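Local coordinates for protein Phosphoglucosamine/phosphogalactosamine mutase (Sulfolobus tokodaii, PDB 2F7L) that interconverts glucosamine 6-phosphate and glucosamine 1-phosphate, and likewise the galactosamine phosphates, with magnesium as cofactor, at residues 22-27 / 54-59; 40-45 / 90-95; 67-72 / 144-149; 81-86 / 107-112. All coordinates share one frame; numbering follows the deposited sequence.

Interaction 1 of 4, residues 22-27 / 54-59; sequences LVLKLS and VKIVEG
Where V23 and S27 pack against V57, the flat group that matters is the V23 peptide carbonyl, with a donor toward each of its faces: S27 OG and S27 N reach V23 O from opposite sides of the plane, the hydroxyl tilted 32° out of it. The hydroxyl bond, S27 OG to V23 O, measures 2.8 Å and ties the serine back to its own helix while its oxygen lies over the neighbouring one, with S27 OG 3.3 Å from V57 CA and 3.6 Å from V57 CG2. An alanine here lacks the hydroxyl, which would probably leave V23 O with one donor fewer and open a small gap against V57 CG2. V23 CG1 stands anti to its backbone N (chi1 171°), which brings V23 CG1 to 3.5 Å from V57 CG2. The two helices, 20-34 and 50-63, belong to the alpha/beta/alpha domain I and lie side by side on the sheet: their axes approach to 8.2 Å at a crossing angle of -35°, and V23 and V57 both rest on I106 of strand 103-109. Farther from the sheet, I56 CG2 fits against the first turn of 22-27, 3.5 Å from L24 N and 3.7 Å from L24 CB. The I56 and V23 side chains cross at about a right angle, with I56 CG2 4.0 Å from V23 CG1.

Interaction 2 of 4, residues 40-45 / 90-95; sequences ILVGRD and GGVVIT
Strands 40-44 and 90-94 run parallel, 4.6 Å apart at a crossing angle of -16°, and five backbone hydrogen bonds link L41, G43 and D45 to G90, V92 and I94. They are neighbours in the mixed sheet of domain I, an alpha/beta/alpha sandwich, and the odd-numbered residues of 40-45 bond to 90-95 while I40, V42 and R44 bond to strand 67-73 on the other side. Of the five, the bond from I94 N to G43 O is 3.0 Å long and nearly straight, at 163°. On the face carrying I40, V42, R44, V92 and I94, the branches of I40 lie against the glycines, with I40 CG2 3.6 Å from G91 CA. The same methyl, I40 CG2, meets V92 CG1 at 3.8 Å. Farther along, V42 CG1 is 4.1 Å from I94 CD1, and R44 CB lies 3.9 Å from I94 CB; V42, R44 and I94 also pack on helix 50-63. L41 and V93 point to the other face, onto helix 76-86. Past the last backbone bond the strands lead toward the probable magnesium site: D45 and T95 both touch D243, a metal ligand by similarity, and T95 OG1 is hydrogen-bonded to the backbone N of S97, probably the phosphoserine position. D45 OD2 also forms a salt bridge with R47 NE. D45 CG stands between its own backbone N and carbonyl carbon, which brings it nearer to T95 OG1 than D45 CB is. T95 OG1 donates to D45 OD2 over 2.7 Å, coming from above the carboxylate plane, 53° out of it.

Interaction 3 of 4, residues 67-72 / 144-149; sequences EVYDGG and EVKRED
K146 lies alongside the ring of Y69 and reaches E67 with its ammonium group. K146 CB sits over one face of the ring in a CH-pi contact, 4.1 Å from the centroid of the Y69 ring and 27° off its normal, displaced toward Y69 CD2 and CE2, while K146 CD passes 3.5 Å from Y69 CZ. At chi4 (60°) the otherwise extended lysine bends, and K146 NZ meets E67 OE1 at 3.1 Å, a salt bridge whose hydrogen bond is weak; E67 OE2 has its own salt bridge with K39. An alanine in place of Y69 has no ring, and the aliphatic part of K146 would probably lose the surface it lies on and be freer to swing away from E67. Beneath these side chains the backbones pair as parallel strands: strand 146-147 forms the outer edge of the mixed domain I sheet beside strand 67-73. K146 N donates to V68 O at 2.9 Å, and D70 N donates to K146 O at 2.9 Å. The third bond, E148 N to D70 O, is 2.8 Å, with the donor 37° above the carbonyl plane. On the face opposite Y69, V68 CG1 touches V145 CB at 4.0 Å, the two valines side by side. Farther out, D70 OD1 accepts from G72 N at 3.0 Å, an Asx turn that fixes the carboxylate at the end of the pairing. The E148 carboxylate is held by Y88 OH and R150 N, and the Y88 ring meets that of Y69 edge-to-face.

Interaction 4 of 4, residues 81-86 / 107-112; sequences YAVKTL and KVVDKD
Helix 76-86 of domain I packs against the sheet close to the C-terminal end of strand 103-109, and V83 and V109 mark where they meet. The two valines reach toward each other tip to tip, V83 CG1 lying 3.4 Å from V109 CG2. V83 CG1 is placed between the backbone N and the carbonyl carbon (chi1 44°), while the other branch, V83 CG2, stands anti to the N and comes 3.9 Å from D110 O. One residue on, the flank of the lysine chain lies beside the turn after the strand, with K84 CG 3.9 Å from D112 O. No hydrogen bond crosses between 81-86 and 107-112, so the contact rests on packing of methyl and methylene groups against one methyl and two carbonyl oxygens. The turn has its own tie, D112 OD2 to I114 N, and V83 touches Y88 as well. Farther back on the strand K107 NZ makes salt bridges with D8, D243 and D245, the last two being probable magnesium ligands. A helix laid on the sheet through a valine such as V83 is part of the layered alpha/beta/alpha build of domain I in the phosphohexose mutases.

Interactions 2, 3 and 4 share one sheet. Strand 40-44 joins interaction 2 to interaction 3, probably through V42 N to Y69 O at 2.6 Å and V42 O to G71 N at 2.8 Å, and strand 90-94 joins it to interaction 4, where G91 O lies 2.8 Å from V109 N. The helices cover opposite faces: V57 of interaction 1 packs on V42 and V92, whereas V83 CG2 of interaction 4 lies 3.5 Å from G90 CA. Interactions 1 and 4 do not touch. Interactions 2 and 4 both reach the probable magnesium site: T95 comes within about 3 Å of D243 between nearest side-chain atoms, and K107 NZ makes salt bridges with D243 and D245.

Interaction 1 of 4, residues 22-27 / 54-59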
# COMPACT_ATOMS: atom_id res chain seq x y z
N LEU A 22 1.74 -23.64 -10.82
CA LEU A 22 0.68 -22.66 -10.89
C LEU A 22 1.21 -21.38 -11.52
O LEU A 22 0.62 -20.86 -12.47
CB LEU A 22 0.15 -22.37 -9.49
CG LEU A 22 -0.92 -21.28 -9.28
CD1 LEU A 22 -2.05 -21.37 -10.27
CD2 LEU A 22 -1.50 -21.46 -7.91
N VAL A 23 2.34 -20.90 -11.01
CA VAL A 23 2.94 -19.69 -11.53
C VAL A 23 3.29 -19.89 -13.00
O VAL A 23 3.20 -18.98 -13.81
CB VAL A 23 4.21 -19.32 -10.72
CG1 VAL A 23 4.97 -18.15 -11.40
CG2 VAL A 23 3.81 -18.95 -9.28
N LEU A 24 3.69 -21.09 -13.37
CA LEU A 24 4.00 -21.30 -14.76
C LEU A 24 2.75 -21.05 -15.63
O LEU A 24 2.84 -20.39 -16.68
CB LEU A 24 4.54 -22.71 -15.01
CG LEU A 24 4.73 -23.04 -16.50
CD1 LEU A 24 5.69 -22.04 -17.14
CD2 LEU A 24 5.22 -24.45 -16.66
N LYS A 25 1.60 -21.55 -15.19
CA LYS A 25 0.36 -21.38 -15.95
C LYS A 25 -0.11 -19.92 -15.93
O LYS A 25 -0.51 -19.36 -16.97
CB LYS A 25 -0.73 -22.29 -15.37
CG LYS A 25 -1.89 -22.61 -16.32
CD LYS A 25 -2.50 -23.92 -15.89
CE LYS A 25 -4.01 -23.82 -15.79
NZ LYS A 25 -4.65 -25.12 -15.46
N LEU A 26 -0.06 -19.33 -14.74
CA LEU A 26 -0.45 -17.95 -14.54
C LEU A 26 0.38 -17.02 -15.44
O LEU A 26 -0.09 -15.96 -15.84
CB LEU A 26 -0.25 -17.60 -13.06
CG LEU A 26 -0.96 -16.39 -12.42
CD1 LEU A 26 0.05 -15.32 -12.11
CD2 LEU A 26 -2.06 -15.85 -13.34
N SER A 27 1.60 -17.44 -15.78
CA SER A 27 2.54 -16.70 -16.64
C SER A 27 2.24 -16.75 -18.13
O SER A 27 2.57 -15.83 -18.86
CB SER A 27 3.95 -17.23 -16.44
OG SER A 27 4.42 -16.90 -15.16
N VAL A 54 11.01 -16.19 -10.26
CA VAL A 54 11.34 -15.31 -11.37
C VAL A 54 11.73 -16.17 -12.57
O VAL A 54 11.42 -15.83 -13.71
CB VAL A 54 12.50 -14.35 -11.02
CG1 VAL A 54 13.15 -13.79 -12.32
CG2 VAL A 54 11.95 -13.21 -10.16
N LYS A 55 12.42 -17.27 -12.33
CA LYS A 55 12.79 -18.13 -13.44
C LYS A 55 11.54 -18.75 -14.08
O LYS A 55 11.44 -18.87 -15.31
CB LYS A 55 13.74 -19.22 -12.95
CG LYS A 55 15.01 -18.70 -12.29
CD LYS A 55 16.10 -18.36 -13.29
CE LYS A 55 16.65 -16.96 -13.01
NZ LYS A 55 16.78 -16.65 -11.53
N ILE A 56 10.57 -19.14 -13.26
CA ILE A 56 9.36 -19.75 -13.78
C ILE A 56 8.57 -18.74 -14.62
O ILE A 56 8.12 -19.07 -15.72
CB ILE A 56 8.44 -20.30 -12.62
CG1 ILE A 56 9.19 -21.35 -11.78
CG2 ILE A 56 7.18 -20.91 -13.22
CD1 ILE A 56 9.56 -22.64 -12.52
N VAL A 57 8.42 -17.53 -14.10
CA VAL A 57 7.70 -16.48 -14.80
C VAL A 57 8.34 -16.18 -16.16
O VAL A 57 7.65 -16.15 -17.19
CB VAL A 57 7.62 -15.15 -13.92
CG1 VAL A 57 7.22 -13.94 -14.79
CG2 VAL A 57 6.61 -15.33 -12.77
N GLU A 58 9.66 -15.97 -16.15
CA GLU A 58 10.41 -15.68 -17.38
C GLU A 58 10.26 -16.81 -18.39
O GLU A 58 10.05 -16.57 -19.60
CB GLU A 58 11.88 -15.44 -17.04
CG GLU A 58 12.05 -14.16 -16.28
CD GLU A 58 13.46 -13.89 -15.78
OE1 GLU A 58 13.62 -12.79 -15.22
OE2 GLU A 58 14.37 -14.74 -15.93
N GLY A 59 10.38 -18.04 -17.89
CA GLY A 59 10.20 -19.18 -18.76
C GLY A 59 8.78 -19.15 -19.31
O GLY A 59 8.56 -19.36 -20.50

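Interaction 2 of 4, residues 40-45 / 90-95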
# COMPACT_ATOMS: atom_id res chain seq x y z
N ILE A 40 7.86 -6.70 -21.32
CA ILE A 40 7.46 -6.84 -19.92
C ILE A 40 8.58 -6.88 -18.92
O ILE A 40 9.49 -7.70 -19.03
CB ILE A 40 6.60 -8.13 -19.69
CG1 ILE A 40 5.34 -8.10 -20.57
CG2 ILE A 40 6.20 -8.22 -18.24
CD1 ILE A 40 4.44 -6.94 -20.32
N LEU A 41 8.51 -6.01 -17.93
CA LEU A 41 9.54 -5.94 -16.90
C LEU A 41 9.20 -6.86 -15.72
O LEU A 41 8.11 -6.78 -15.16
CB LEU A 41 9.66 -4.49 -16.43
CG LEU A 41 10.93 -3.96 -15.78
CD1 LEU A 41 10.55 -3.18 -14.54
CD2 LEU A 41 11.88 -5.08 -15.40
N VAL A 42 10.14 -7.73 -15.34
CA VAL A 42 9.92 -8.64 -14.22
C VAL A 42 10.84 -8.30 -13.05
O VAL A 42 12.05 -8.20 -13.23
CB VAL A 42 10.20 -10.11 -14.62
CG1 VAL A 42 9.98 -11.02 -13.44
CG2 VAL A 42 9.32 -10.51 -15.80
N GLY A 43 10.28 -8.11 -11.86
CA GLY A 43 11.10 -7.77 -10.69
C GLY A 43 10.62 -8.52 -9.47
O GLY A 43 9.63 -9.23 -9.56
N ARG A 44 11.29 -8.36 -8.32
CA ARG A 44 10.88 -9.10 -7.11
C ARG A 44 11.28 -8.47 -5.78
O ARG A 44 12.20 -7.66 -5.71
CB ARG A 44 11.46 -10.52 -7.12
CG ARG A 44 12.92 -10.60 -6.72
CD ARG A 44 13.43 -12.00 -6.95
NE ARG A 44 14.25 -12.47 -5.85
CZ ARG A 44 15.58 -12.35 -5.80
NH1 ARG A 44 16.24 -11.78 -6.81
NH2 ARG A 44 16.24 -12.80 -4.73
N ASP A 45 10.57 -8.83 -4.72
CA ASP A 45 10.93 -8.31 -3.43
C ASP A 45 11.89 -9.34 -2.82
O ASP A 45 12.48 -10.15 -3.53
CB ASP A 45 9.69 -8.08 -2.57
CG ASP A 45 9.06 -9.36 -2.07
OD1 ASP A 45 9.63 -10.45 -2.32
OD2 ASP A 45 8.00 -9.27 -1.43
N GLY A 90 4.02 -3.32 -19.53
CA GLY A 90 3.50 -3.77 -18.25
C GLY A 90 4.59 -4.53 -17.51
O GLY A 90 5.74 -4.62 -17.98
N GLY A 91 4.26 -5.10 -16.37
CA GLY A 91 5.25 -5.86 -15.64
C GLY A 91 4.61 -6.80 -14.65
O GLY A 91 3.41 -6.73 -14.39
N VAL A 92 5.41 -7.71 -14.12
CA VAL A 92 4.93 -8.62 -13.11
C VAL A 92 5.97 -8.68 -11.99
O VAL A 92 7.14 -8.93 -12.22
CB VAL A 92 4.59 -10.02 -13.72
CG1 VAL A 92 5.17 -10.13 -15.08
CG2 VAL A 92 5.06 -11.13 -12.81
N VAL A 93 5.51 -8.37 -10.78
CA VAL A 93 6.33 -8.36 -9.57
C VAL A 93 6.03 -9.62 -8.71
O VAL A 93 4.86 -9.97 -8.46
CB VAL A 93 6.00 -7.10 -8.70
CG1 VAL A 93 6.93 -7.02 -7.55
CG2 VAL A 93 6.08 -5.86 -9.52
N ILE A 94 7.09 -10.29 -8.25
CA ILE A 94 6.96 -11.49 -7.42
C ILE A 94 6.96 -10.99 -5.99
O ILE A 94 8.02 -10.67 -5.45
CB ILE A 94 8.17 -12.47 -7.60
CG1 ILE A 94 8.12 -13.15 -8.96
CG2 ILE A 94 8.12 -13.58 -6.56
CD1 ILE A 94 7.90 -12.22 -10.12
N THR A 95 5.77 -10.94 -5.39
CA THR A 95 5.63 -10.42 -4.03
C THR A 95 4.34 -10.83 -3.33
O THR A 95 3.33 -11.13 -3.98
CB THR A 95 5.69 -8.87 -4.05
OG1 THR A 95 5.83 -8.36 -2.72
CG2 THR A 95 4.41 -8.29 -4.69

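Interaction 3 of 4, residues 67-72 / 144-149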
# COMPACT_ATOMS: atom_id res chain seq x y z
N GLU A 67 8.65 -10.35 -24.83
CA GLU A 67 10.05 -9.94 -24.83
C GLU A 67 10.31 -9.62 -23.36
O GLU A 67 9.90 -8.57 -22.88
CB GLU A 67 10.28 -8.69 -25.69
CG GLU A 67 11.75 -8.54 -26.17
CD GLU A 67 12.20 -7.09 -26.40
OE1 GLU A 67 13.42 -6.86 -26.50
OE2 GLU A 67 11.34 -6.17 -26.49
N VAL A 68 10.97 -10.52 -22.65
CA VAL A 68 11.21 -10.37 -21.21
C VAL A 68 12.40 -9.55 -20.68
O VAL A 68 13.52 -9.71 -21.14
CB VAL A 68 11.30 -11.76 -20.55
CG1 VAL A 68 11.45 -11.61 -19.05
CG2 VAL A 68 10.08 -12.58 -20.90
N TYR A 69 12.14 -8.71 -19.68
CA TYR A 69 13.18 -7.93 -19.03
C TYR A 69 13.24 -8.19 -17.51
O TYR A 69 12.22 -8.18 -16.82
CB TYR A 69 12.98 -6.44 -19.23
CG TYR A 69 13.26 -5.99 -20.63
CD1 TYR A 69 12.38 -6.30 -21.66
CD2 TYR A 69 14.42 -5.28 -20.93
CE1 TYR A 69 12.63 -5.91 -22.95
CE2 TYR A 69 14.69 -4.88 -22.22
CZ TYR A 69 13.79 -5.20 -23.23
OH TYR A 69 14.00 -4.79 -24.53
N ASP A 70 14.45 -8.37 -17.02
CA ASP A 70 14.71 -8.64 -15.61
C ASP A 70 15.20 -7.39 -14.86
O ASP A 70 16.29 -6.87 -15.13
CB ASP A 70 15.77 -9.72 -15.52
CG ASP A 70 15.70 -10.51 -14.23
OD1 ASP A 70 15.71 -9.90 -13.14
OD2 ASP A 70 15.64 -11.75 -14.33
N GLY A 71 14.42 -6.93 -13.89
CA GLY A 71 14.80 -5.77 -13.12
C GLY A 71 15.29 -6.11 -11.73
O GLY A 71 15.46 -5.21 -10.92
N GLY A 72 15.53 -7.38 -11.44
CA GLY A 72 16.00 -7.76 -10.11
C GLY A 72 15.10 -7.39 -8.93
O GLY A 72 13.88 -7.26 -9.08
N GLU A 144 16.33 -14.17 -25.67
CA GLU A 144 16.96 -14.25 -24.36
C GLU A 144 16.33 -13.17 -23.53
O GLU A 144 15.92 -12.14 -24.07
CB GLU A 144 18.46 -14.00 -24.46
CG GLU A 144 19.23 -15.23 -24.92
CD GLU A 144 20.74 -15.01 -25.13
OE1 GLU A 144 21.37 -15.90 -25.76
OE2 GLU A 144 21.29 -13.97 -24.66
N VAL A 145 16.22 -13.39 -22.23
CA VAL A 145 15.66 -12.34 -21.40
C VAL A 145 16.77 -11.31 -21.23
O VAL A 145 17.93 -11.66 -21.03
CB VAL A 145 15.16 -12.87 -20.00
CG1 VAL A 145 15.02 -14.37 -20.04
CG2 VAL A 145 16.06 -12.42 -18.88
N LYS A 146 16.40 -10.05 -21.36
CA LYS A 146 17.34 -8.96 -21.24
C LYS A 146 17.39 -8.44 -19.80
O LYS A 146 16.51 -8.73 -18.99
CB LYS A 146 16.92 -7.84 -22.20
CG LYS A 146 16.95 -8.23 -23.69
CD LYS A 146 16.34 -7.13 -24.58
CE LYS A 146 16.52 -7.37 -26.09
NZ LYS A 146 15.92 -8.62 -26.66
N ARG A 147 18.44 -7.70 -19.46
CA ARG A 147 18.54 -7.14 -18.12
C ARG A 147 18.11 -5.68 -18.17
O ARG A 147 18.28 -4.99 -19.18
CB ARG A 147 19.99 -7.24 -17.60
CG ARG A 147 20.39 -8.65 -17.18
CD ARG A 147 21.90 -8.93 -17.36
NE ARG A 147 22.36 -8.64 -18.72
CZ ARG A 147 23.60 -8.83 -19.17
NH1 ARG A 147 24.54 -9.31 -18.36
NH2 ARG A 147 23.91 -8.51 -20.42
N GLU A 148 17.53 -5.22 -17.06
CA GLU A 148 17.05 -3.86 -16.86
C GLU A 148 17.70 -3.28 -15.59
O GLU A 148 17.26 -3.56 -14.46
CB GLU A 148 15.54 -3.86 -16.71
CG GLU A 148 14.99 -2.52 -16.32
CD GLU A 148 15.56 -1.40 -17.16
OE1 GLU A 148 16.70 -0.98 -16.90
OE2 GLU A 148 14.87 -0.94 -18.09
N ASP A 149 18.74 -2.46 -15.77
CA ASP A 149 19.46 -1.89 -14.63
C ASP A 149 19.11 -0.48 -14.25
O ASP A 149 19.85 0.14 -13.53
CB ASP A 149 20.98 -1.91 -14.86
CG ASP A 149 21.55 -3.31 -14.89
OD1 ASP A 149 22.72 -3.47 -15.31
OD2 ASP A 149 20.84 -4.26 -14.48

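Interaction 4 of 4, residues 81-86 / 107-112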
# COMPACT_ATOMS: atom_id res chain seq x y z
N TYR A 81 7.11 2.19 -11.22
CA TYR A 81 7.59 3.46 -11.74
C TYR A 81 8.41 3.21 -13.02
O TYR A 81 8.37 3.99 -13.98
CB TYR A 81 8.45 4.17 -10.69
CG TYR A 81 8.83 5.55 -11.14
CD1 TYR A 81 7.86 6.56 -11.23
CD2 TYR A 81 10.14 5.83 -11.57
CE1 TYR A 81 8.19 7.80 -11.74
CE2 TYR A 81 10.48 7.06 -12.07
CZ TYR A 81 9.50 8.05 -12.15
OH TYR A 81 9.85 9.30 -12.58
N ALA A 82 9.15 2.10 -13.01
CA ALA A 82 9.95 1.72 -14.16
C ALA A 82 9.03 1.45 -15.36
O ALA A 82 9.22 2.03 -16.44
CB ALA A 82 10.77 0.50 -13.84
N VAL A 83 8.03 0.59 -15.20
CA VAL A 83 7.15 0.32 -16.33
C VAL A 83 6.41 1.59 -16.74
O VAL A 83 6.16 1.83 -17.92
CB VAL A 83 6.15 -0.82 -16.01
CG1 VAL A 83 5.58 -0.63 -14.67
CG2 VAL A 83 5.05 -0.86 -17.05
N LYS A 84 6.09 2.41 -15.75
CA LYS A 84 5.40 3.67 -16.02
C LYS A 84 6.22 4.62 -16.91
O LYS A 84 5.73 5.14 -17.90
CB LYS A 84 5.07 4.37 -14.70
CG LYS A 84 4.45 5.75 -14.84
CD LYS A 84 4.29 6.43 -13.49
CE LYS A 84 4.09 7.93 -13.62
NZ LYS A 84 2.85 8.29 -14.38
N THR A 85 7.47 4.86 -16.56
CA THR A 85 8.23 5.83 -17.33
C THR A 85 9.34 5.29 -18.22
O THR A 85 9.94 6.06 -18.98
CB THR A 85 8.88 6.86 -16.39
OG1 THR A 85 10.08 6.32 -15.84
CG2 THR A 85 7.93 7.23 -15.22
N LEU A 86 9.62 4.00 -18.15
CA LEU A 86 10.70 3.45 -18.95
C LEU A 86 10.27 2.84 -20.28
O LEU A 86 11.10 2.34 -21.02
CB LEU A 86 11.49 2.46 -18.11
CG LEU A 86 12.93 2.87 -17.76
CD1 LEU A 86 13.05 4.35 -17.64
CD2 LEU A 86 13.36 2.21 -16.48
N LYS A 107 1.94 -10.11 -8.70
CA LYS A 107 1.23 -8.86 -8.91
C LYS A 107 1.46 -8.58 -10.40
O LYS A 107 2.51 -8.93 -10.96
CB LYS A 107 1.84 -7.72 -8.09
CG LYS A 107 1.12 -7.42 -6.78
CD LYS A 107 1.73 -6.22 -6.06
CE LYS A 107 1.16 -6.04 -4.65
NZ LYS A 107 1.92 -5.06 -3.76
N VAL A 108 0.48 -8.00 -11.07
CA VAL A 108 0.71 -7.69 -12.47
C VAL A 108 0.33 -6.24 -12.70
O VAL A 108 -0.79 -5.83 -12.43
CB VAL A 108 -0.04 -8.68 -13.44
CG1 VAL A 108 -0.81 -9.70 -12.64
CG2 VAL A 108 -0.90 -7.94 -14.43
N VAL A 109 1.32 -5.46 -13.14
CA VAL A 109 1.11 -4.05 -13.40
C VAL A 109 0.94 -3.76 -14.88
O VAL A 109 1.74 -4.17 -15.71
CB VAL A 109 2.25 -3.19 -12.82
CG1 VAL A 109 3.39 -4.07 -12.42
CG2 VAL A 109 2.70 -2.15 -13.82
N ASP A 110 -0.13 -3.03 -15.19
CA ASP A 110 -0.45 -2.65 -16.56
C ASP A 110 0.38 -1.50 -17.11
O ASP A 110 1.23 -0.93 -16.43
CB ASP A 110 -1.94 -2.30 -16.67
CG ASP A 110 -2.39 -2.15 -18.10
OD1 ASP A 110 -2.45 -3.15 -18.82
OD2 ASP A 110 -2.66 -1.00 -18.52
N LYS A 111 0.11 -1.18 -18.37
CA LYS A 111 0.78 -0.13 -19.15
C LYS A 111 0.99 1.20 -18.44
O LYS A 111 1.99 1.86 -18.66
CB LYS A 111 -0.01 0.08 -20.44
CG LYS A 111 0.58 1.04 -21.44
CD LYS A 111 -0.12 0.93 -22.82
CE LYS A 111 -1.48 1.65 -22.91
NZ LYS A 111 -2.59 1.01 -22.15
N ASP A 112 0.04 1.57 -17.59
CA ASP A 112 0.07 2.84 -16.86
C ASP A 112 0.89 2.88 -15.55
O ASP A 112 1.03 3.94 -14.95
CB ASP A 112 -1.38 3.31 -16.60
CG ASP A 112 -2.25 2.26 -15.87
OD1 ASP A 112 -3.49 2.49 -15.75
OD2 ASP A 112 -1.71 1.21 -15.42